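Local atomic coordinates of polyketide synthase PksL (Bacillus subtilis, PDB entry 5E1V), a protein that probably dehydrates beta-hydroxyacyl intermediates bound to an acyl carrier protein during bacillaene assembly, through its dehydratase domain. Residues Asn56-Gln61 and Pro217-Ser222; Trp85-Lys90 and Leu105-Asp110. All blocks are in the same frame, centred on the assembly; numbering follows the deposited sequence.

Followed from the N terminus, after a first strand, 4-11, and helix 34-44, the chain reaches strand 53-59, which carries Asn56-Ile59. It then runs through strand 70-81 into the hairpin of strands 84-94 and 104-112, where contact 2 closes a short loop of 14 residues. Only after a further hundred residues does strand 215-225 return to pair with Asn56-Ile59, so contact 1 closes a loop of 155 residues with contact 2 nested inside it. Their centres lie about 10 Å apart, because strands 53-59 and 104-112 are neighbours. Contact 2 is thus local to the N-terminal hot-dog part, whereas contact 1 ties that part to strands from the C-terminal one.

Contact 1. Residues Asn56-Gln61 and Pro217-Ser222; sequences NLSIYQ and PLFYES
Leu57 sets its CG anti to the backbone N (chi1 -167°), while Tyr220 turns its CG anti to the carbonyl carbon (chi1 -46°), so the two side chains run alongside each other on one face of the sheet. Leu57 CD2 sits over a face of the phenol ring, 4.0 Å from the centroid of the Tyr220 ring and displaced toward its rim, a CH-pi contact. The hydroxyl beyond is hydrogen-bonded to the carbonyl of Gly31, which fixes the far end of the ring. Ile59 extends the same apolar patch, its CD1 lying 3.8 Å from Pro217 CB. Leu57 and Ile59 also touch Tyr34 of helix 34-44, the helix against which this side of the sheet packs. The pairing is an antiparallel seam between the two hot-dog parts of the dehydratase, irregular at one end: Asn56 and Leu57 both face Tyr220, a G1 beta bulge. Asn56 N donates to Glu221 O at 2.9 Å, yet the weak bond from Leu57 N to Tyr220 O is bent to 133°. Farther along, the ladder straightens, with Ile59 N reaching Leu218 O in a nearly straight bond of 2.9 Å. Tyr220 N completes it by donating in the carbonyl plane of Leu57 O, 3.0 Å away; the same oxygen receives a CA-H...O contact from Phe219. On the other face Phe219, CG anti to its backbone N, presents its ring edge to Ser58 OG, 3.6 Å from CD1 of Phe219, and carries CZ alongside the Asn56 side chain.

Contact 2. Residues Trp85-Lys90 and Leu105-Asp110; sequences WQITAK and LYMKAD
Ile87, Ala89, Met107 and Ala109 make the compact side of this hairpin, and all four are buried. Met107 sends CG anti to its backbone N, then bends at both chi2 and chi3, which folds its methyl back across the pairing: CE lies 3.9 Å from Ala89 CB and also touches Ile87 CG2. At the next pair on this face Ile87 CD1 rests against Ala109 CB, 4.0 Å away. Beneath these contacts the bond from Ile87 N to Ala109 O is short and well aimed, 2.7 Å and in the carbonyl plane; the one back from Ala109 N is longer and reaches Ile87 O from above its carbonyl plane. Ala89 O instead serves two donors, taking Tyr106 N at 3.0 Å almost along its C=O axis and Met107 N in a weak bond, as expected for the classic beta bulge formed by Tyr106 and Met107.

The opposite face, with Gln86, Thr88 and Lys108, is partly exposed and more loosely joined. Gln86 bends at chi2 (-30°) so that its amide crosses obliquely to Asp110, the amide and carboxylate planes 89° apart. NE2 of Gln86 is 2.7 Å from Asp110 OD1, but an angle of only 116° makes the bond weak. Lys108 CE passes 3.7 Å from Gln86 OE1. An alanine in place of Gln86 would remove the amide and with it the weak NE2 to OD1 bond, and would probably leave the Asp110 carboxylate less firmly positioned.

Strand 84-94 is flanked by strand 70-81, whose Ile75 and Leu73 touch Ile87 and Ala89, and strand 104-112 by strand 53-59, whose Leu57 meets Met107 and Ala109. The buried face packs on helix 34-44, where Ile38 touches both Ile87 and Met107, the helix-on-sheet packing of a hot-dog fold.

Contact 1. Residues Asn56-Gln61 and Pro217-Ser222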
loop_
_atom_site.group_PDB
_atom_site.type_symbol
_atom_site.label_atom_id
_atom_site.label_comp_id
_atom_site.label_asym_id
_atom_site.label_seq_id
_atom_site.Cartn_x
_atom_site.Cartn_y
_atom_site.Cartn_z
ATOM N N ASN A 56 0.991 -2.906 -13.260
ATOM C CA ASN A 56 1.619 -1.699 -13.794
ATOM C C ASN A 56 0.914 -0.458 -13.311
ATOM O O ASN A 56 0.429 0.301 -14.114
ATOM C CB ASN A 56 1.607 -1.764 -15.338
ATOM C CG ASN A 56 2.431 -2.954 -15.847
ATOM O OD1 ASN A 56 3.301 -3.545 -15.113
ATOM N ND2 ASN A 56 2.106 -3.387 -17.029
ATOM N N LEU A 57 0.721 -0.367 -11.993
ATOM C CA LEU A 57 0.190 0.844 -11.377
ATOM C C LEU A 57 1.238 1.893 -11.306
ATOM O O LEU A 57 2.328 1.654 -10.799
ATOM C CB LEU A 57 -0.333 0.547 -9.914
ATOM C CG LEU A 57 -1.154 1.666 -9.342
ATOM C CD1 LEU A 57 -2.414 1.330 -8.495
ATOM C CD2 LEU A 57 -0.205 2.567 -8.472
ATOM N N SER A 58 0.942 3.081 -11.827
ATOM C CA SER A 58 1.804 4.219 -11.716
ATOM C C SER A 58 1.157 5.345 -10.983
ATOM O O SER A 58 0.067 5.672 -11.294
ATOM C CB SER A 58 2.119 4.770 -13.121
ATOM O OG SER A 58 2.994 3.918 -13.675
ATOM N N ILE A 59 1.908 5.920 -10.066
ATOM C CA ILE A 59 1.581 7.165 -9.351
ATOM C C ILE A 59 2.296 8.333 -9.975
ATOM O O ILE A 59 3.513 8.346 -10.048
ATOM C CB ILE A 59 1.801 7.019 -7.867
ATOM C CG1 ILE A 59 0.950 5.832 -7.352
ATOM C CG2 ILE A 59 1.486 8.300 -7.074
ATOM C CD1 ILE A 59 1.246 5.595 -5.877
ATOM N N TYR A 60 1.507 9.298 -10.410
ATOM C CA TYR A 60 1.974 10.519 -11.124
ATOM C C TYR A 60 2.270 11.623 -10.135
ATOM O O TYR A 60 3.219 12.344 -10.317
ATOM C CB TYR A 60 0.986 10.953 -12.202
ATOM C CG TYR A 60 1.035 9.957 -13.272
ATOM C CD1 TYR A 60 1.984 10.084 -14.287
ATOM C CD2 TYR A 60 0.310 8.785 -13.181
ATOM C CE1 TYR A 60 2.129 9.105 -15.209
ATOM C CE2 TYR A 60 0.419 7.835 -14.119
ATOM C CZ TYR A 60 1.365 7.982 -15.108
ATOM O OH TYR A 60 1.497 6.973 -15.996
ATOM N N GLN A 61 1.496 11.707 -9.044
ATOM C CA GLN A 61 1.711 12.668 -8.021
ATOM C C GLN A 61 0.986 12.257 -6.748
ATOM O O GLN A 61 0.034 11.571 -6.834
ATOM C CB GLN A 61 1.246 14.088 -8.447
ATOM C CG GLN A 61 -0.215 14.249 -8.744
ATOM C CD GLN A 61 -0.521 15.460 -9.606
ATOM O OE1 GLN A 61 -0.366 16.598 -9.171
ATOM N NE2 GLN A 61 -0.994 15.229 -10.807
ATOM N N PRO A 217 5.875 6.123 -3.005
ATOM C CA PRO A 217 5.511 5.216 -4.068
ATOM C C PRO A 217 5.409 5.851 -5.456
ATOM O O PRO A 217 4.992 7.018 -5.625
ATOM C CB PRO A 217 4.139 4.683 -3.606
ATOM C CG PRO A 217 4.284 4.598 -2.110
ATOM C CD PRO A 217 4.997 5.924 -1.812
ATOM N N LEU A 218 5.869 5.061 -6.413
ATOM C CA LEU A 218 5.931 5.422 -7.816
ATOM C C LEU A 218 5.227 4.370 -8.694
ATOM O O LEU A 218 4.480 4.728 -9.544
ATOM C CB LEU A 218 7.376 5.509 -8.268
ATOM C CG LEU A 218 7.501 5.784 -9.800
ATOM C CD1 LEU A 218 6.983 7.160 -10.222
ATOM C CD2 LEU A 218 8.910 5.544 -10.377
ATOM N N PHE A 219 5.549 3.121 -8.498
ATOM C CA PHE A 219 5.144 2.002 -9.376
ATOM C C PHE A 219 5.055 0.629 -8.691
ATOM O O PHE A 219 5.955 0.243 -7.925
ATOM C CB PHE A 219 6.149 1.902 -10.559
ATOM C CG PHE A 219 5.820 0.858 -11.602
ATOM C CD1 PHE A 219 5.012 1.141 -12.676
ATOM C CD2 PHE A 219 6.491 -0.352 -11.594
ATOM C CE1 PHE A 219 4.770 0.183 -13.667
ATOM C CE2 PHE A 219 6.265 -1.306 -12.568
ATOM C CZ PHE A 219 5.369 -1.073 -13.588
ATOM N N TYR A 220 4.000 -0.150 -9.065
ATOM C CA TYR A 220 3.785 -1.507 -8.655
ATOM C C TYR A 220 3.762 -2.312 -9.916
ATOM O O TYR A 220 2.921 -2.062 -10.734
ATOM C CB TYR A 220 2.411 -1.790 -7.895
ATOM C CG TYR A 220 2.033 -0.811 -6.817
ATOM C CD1 TYR A 220 3.021 -0.096 -6.174
ATOM C CD2 TYR A 220 0.657 -0.556 -6.453
ATOM C CE1 TYR A 220 2.740 0.867 -5.225
ATOM C CE2 TYR A 220 0.376 0.456 -5.509
ATOM C CZ TYR A 220 1.425 1.143 -4.898
ATOM O OH TYR A 220 1.336 2.161 -3.937
ATOM N N GLU A 221 4.607 -3.335 -10.042
ATOM C CA GLU A 221 4.573 -4.212 -11.212
ATOM C C GLU A 221 3.271 -5.053 -11.228
ATOM O O GLU A 221 2.487 -5.115 -12.214
ATOM C CB GLU A 221 5.811 -5.133 -11.238
ATOM C CG GLU A 221 5.735 -6.075 -12.421
ATOM C CD GLU A 221 7.034 -6.785 -12.691
ATOM O OE1 GLU A 221 8.091 -6.137 -12.644
ATOM O OE2 GLU A 221 6.970 -8.004 -12.934
ATOM N N SER A 222 2.998 -5.648 -10.075
ATOM C CA SER A 222 1.793 -6.466 -9.888
ATOM C C SER A 222 1.402 -6.665 -8.436
ATOM O O SER A 222 2.222 -6.619 -7.512
ATOM C CB SER A 222 1.951 -7.885 -10.474
ATOM O OG SER A 222 3.056 -8.489 -9.990
#

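Contact 2. Residues Trp85-Lys90 and Leu105-Asp110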
loop_
_atom_site.group_PDB
_atom_site.type_symbol
_atom_site.label_atom_id
_atom_site.label_comp_id
_atom_site.label_asym_id
_atom_site.label_seq_id
_atom_site.Cartn_x
_atom_site.Cartn_y
_atom_site.Cartn_z
ATOM N N TRP A 85 -8.856 -4.349 -18.046
ATOM C CA TRP A 85 -9.329 -2.971 -17.819
ATOM C C TRP A 85 -8.144 -2.002 -17.645
ATOM O O TRP A 85 -7.128 -2.314 -17.006
ATOM C CB TRP A 85 -10.322 -2.830 -16.591
ATOM C CG TRP A 85 -11.663 -3.532 -16.625
ATOM C CD1 TRP A 85 -12.905 -2.978 -16.809
ATOM C CD2 TRP A 85 -11.865 -4.913 -16.421
ATOM N NE1 TRP A 85 -13.853 -3.974 -16.759
ATOM C CE2 TRP A 85 -13.231 -5.161 -16.480
ATOM C CE3 TRP A 85 -11.010 -5.949 -16.110
ATOM C CZ2 TRP A 85 -13.758 -6.409 -16.304
ATOM C CZ3 TRP A 85 -11.537 -7.202 -15.921
ATOM C CH2 TRP A 85 -12.876 -7.435 -16.054
ATOM N N GLN A 86 -8.288 -0.802 -18.182
ATOM C CA GLN A 86 -7.326 0.280 -17.960
ATOM C C GLN A 86 -8.063 1.122 -16.921
ATOM O O GLN A 86 -9.212 1.436 -17.071
ATOM C CB GLN A 86 -7.037 1.111 -19.218
ATOM C CG GLN A 86 -5.586 1.790 -19.371
ATOM C CD GLN A 86 -4.673 2.274 -18.136
ATOM O OE1 GLN A 86 -5.003 3.189 -17.370
ATOM N NE2 GLN A 86 -3.415 1.706 -18.062
ATOM N N ILE A 87 -7.331 1.480 -15.905
ATOM C CA ILE A 87 -7.835 2.296 -14.792
ATOM C C ILE A 87 -7.135 3.652 -14.826
ATOM O O ILE A 87 -5.938 3.747 -14.964
ATOM C CB ILE A 87 -7.479 1.573 -13.458
ATOM C CG1 ILE A 87 -8.105 0.182 -13.359
ATOM C CG2 ILE A 87 -7.961 2.381 -12.248
ATOM C CD1 ILE A 87 -7.313 -0.688 -12.428
ATOM N N THR A 88 -7.885 4.720 -14.656
ATOM C CA THR A 88 -7.267 6.042 -14.502
ATOM C C THR A 88 -7.963 6.778 -13.313
ATOM O O THR A 88 -9.183 6.619 -13.093
ATOM C CB THR A 88 -7.524 6.852 -15.795
ATOM O OG1 THR A 88 -8.953 6.972 -15.869
ATOM C CG2 THR A 88 -7.061 6.145 -17.022
ATOM N N ALA A 89 -7.196 7.494 -12.481
ATOM C CA ALA A 89 -7.825 8.174 -11.397
ATOM C C ALA A 89 -7.408 9.645 -11.524
ATOM O O ALA A 89 -6.256 9.978 -11.459
ATOM C CB ALA A 89 -7.408 7.630 -10.087
ATOM N N LYS A 90 -8.381 10.476 -11.757
ATOM C CA LYS A 90 -8.105 11.890 -11.944
ATOM C C LYS A 90 -9.019 12.662 -10.992
ATOM O O LYS A 90 -10.181 12.321 -10.811
ATOM C CB LYS A 90 -8.344 12.272 -13.402
ATOM C CG LYS A 90 -9.552 11.629 -13.997
ATOM C CD LYS A 90 -9.686 11.956 -15.492
ATOM C CE LYS A 90 -8.880 11.033 -16.365
ATOM N NZ LYS A 90 -9.802 10.156 -17.125
ATOM N N LEU A 105 -4.132 14.235 -13.024
ATOM C CA LEU A 105 -3.862 12.789 -13.025
ATOM C C LEU A 105 -3.070 12.335 -11.790
ATOM O O LEU A 105 -1.940 12.794 -11.441
ATOM C CB LEU A 105 -3.181 12.334 -14.328
ATOM C CG LEU A 105 -2.992 10.813 -14.446
ATOM C CD1 LEU A 105 -4.275 10.063 -14.678
ATOM C CD2 LEU A 105 -1.966 10.460 -15.506
ATOM N N TYR A 106 -3.697 11.412 -11.049
ATOM C CA TYR A 106 -3.019 10.831 -9.924
ATOM C C TYR A 106 -2.428 9.444 -10.138
ATOM O O TYR A 106 -1.357 9.159 -9.573
ATOM C CB TYR A 106 -4.013 10.836 -8.722
ATOM C CG TYR A 106 -4.275 12.251 -8.209
ATOM C CD1 TYR A 106 -3.372 12.865 -7.325
ATOM C CD2 TYR A 106 -5.421 12.924 -8.520
ATOM C CE1 TYR A 106 -3.611 14.131 -6.846
ATOM C CE2 TYR A 106 -5.672 14.192 -8.034
ATOM C CZ TYR A 106 -4.768 14.769 -7.186
ATOM O OH TYR A 106 -5.007 16.021 -6.640
ATOM N N MET A 107 -3.140 8.548 -10.802
ATOM C CA MET A 107 -2.720 7.119 -10.853
ATOM C C MET A 107 -3.310 6.548 -12.156
ATOM O O MET A 107 -4.411 6.867 -12.545
ATOM C CB MET A 107 -3.298 6.393 -9.580
ATOM C CG MET A 107 -3.031 4.929 -9.514
ATOM S SD MET A 107 -4.306 4.040 -10.344
ATOM C CE MET A 107 -5.742 4.181 -9.219
ATOM N N LYS A 108 -2.644 5.580 -12.744
ATOM C CA LYS A 108 -3.236 4.702 -13.738
ATOM C C LYS A 108 -2.736 3.278 -13.451
ATOM O O LYS A 108 -1.731 3.105 -12.804
ATOM C CB LYS A 108 -2.620 5.062 -15.098
ATOM C CG LYS A 108 -3.073 6.369 -15.684
ATOM C CD LYS A 108 -2.194 6.719 -16.928
ATOM C CE LYS A 108 -2.826 6.119 -18.143
ATOM N NZ LYS A 108 -1.942 6.264 -19.345
ATOM N N ALA A 109 -3.419 2.283 -13.988
ATOM C CA ALA A 109 -3.118 0.921 -13.742
ATOM C C ALA A 109 -3.899 0.057 -14.715
ATOM O O ALA A 109 -4.841 0.501 -15.353
ATOM C CB ALA A 109 -3.527 0.547 -12.285
ATOM N N ASP A 110 -3.532 -1.211 -14.771
ATOM C CA ASP A 110 -4.246 -2.205 -15.527
ATOM C C ASP A 110 -4.779 -3.269 -14.578
ATOM O O ASP A 110 -4.114 -3.589 -13.605
ATOM C CB ASP A 110 -3.333 -2.903 -16.515
ATOM C CG ASP A 110 -2.620 -1.890 -17.501
ATOM O OD1 ASP A 110 -3.286 -0.950 -17.949
ATOM O OD2 ASP A 110 -1.402 -2.067 -17.740
#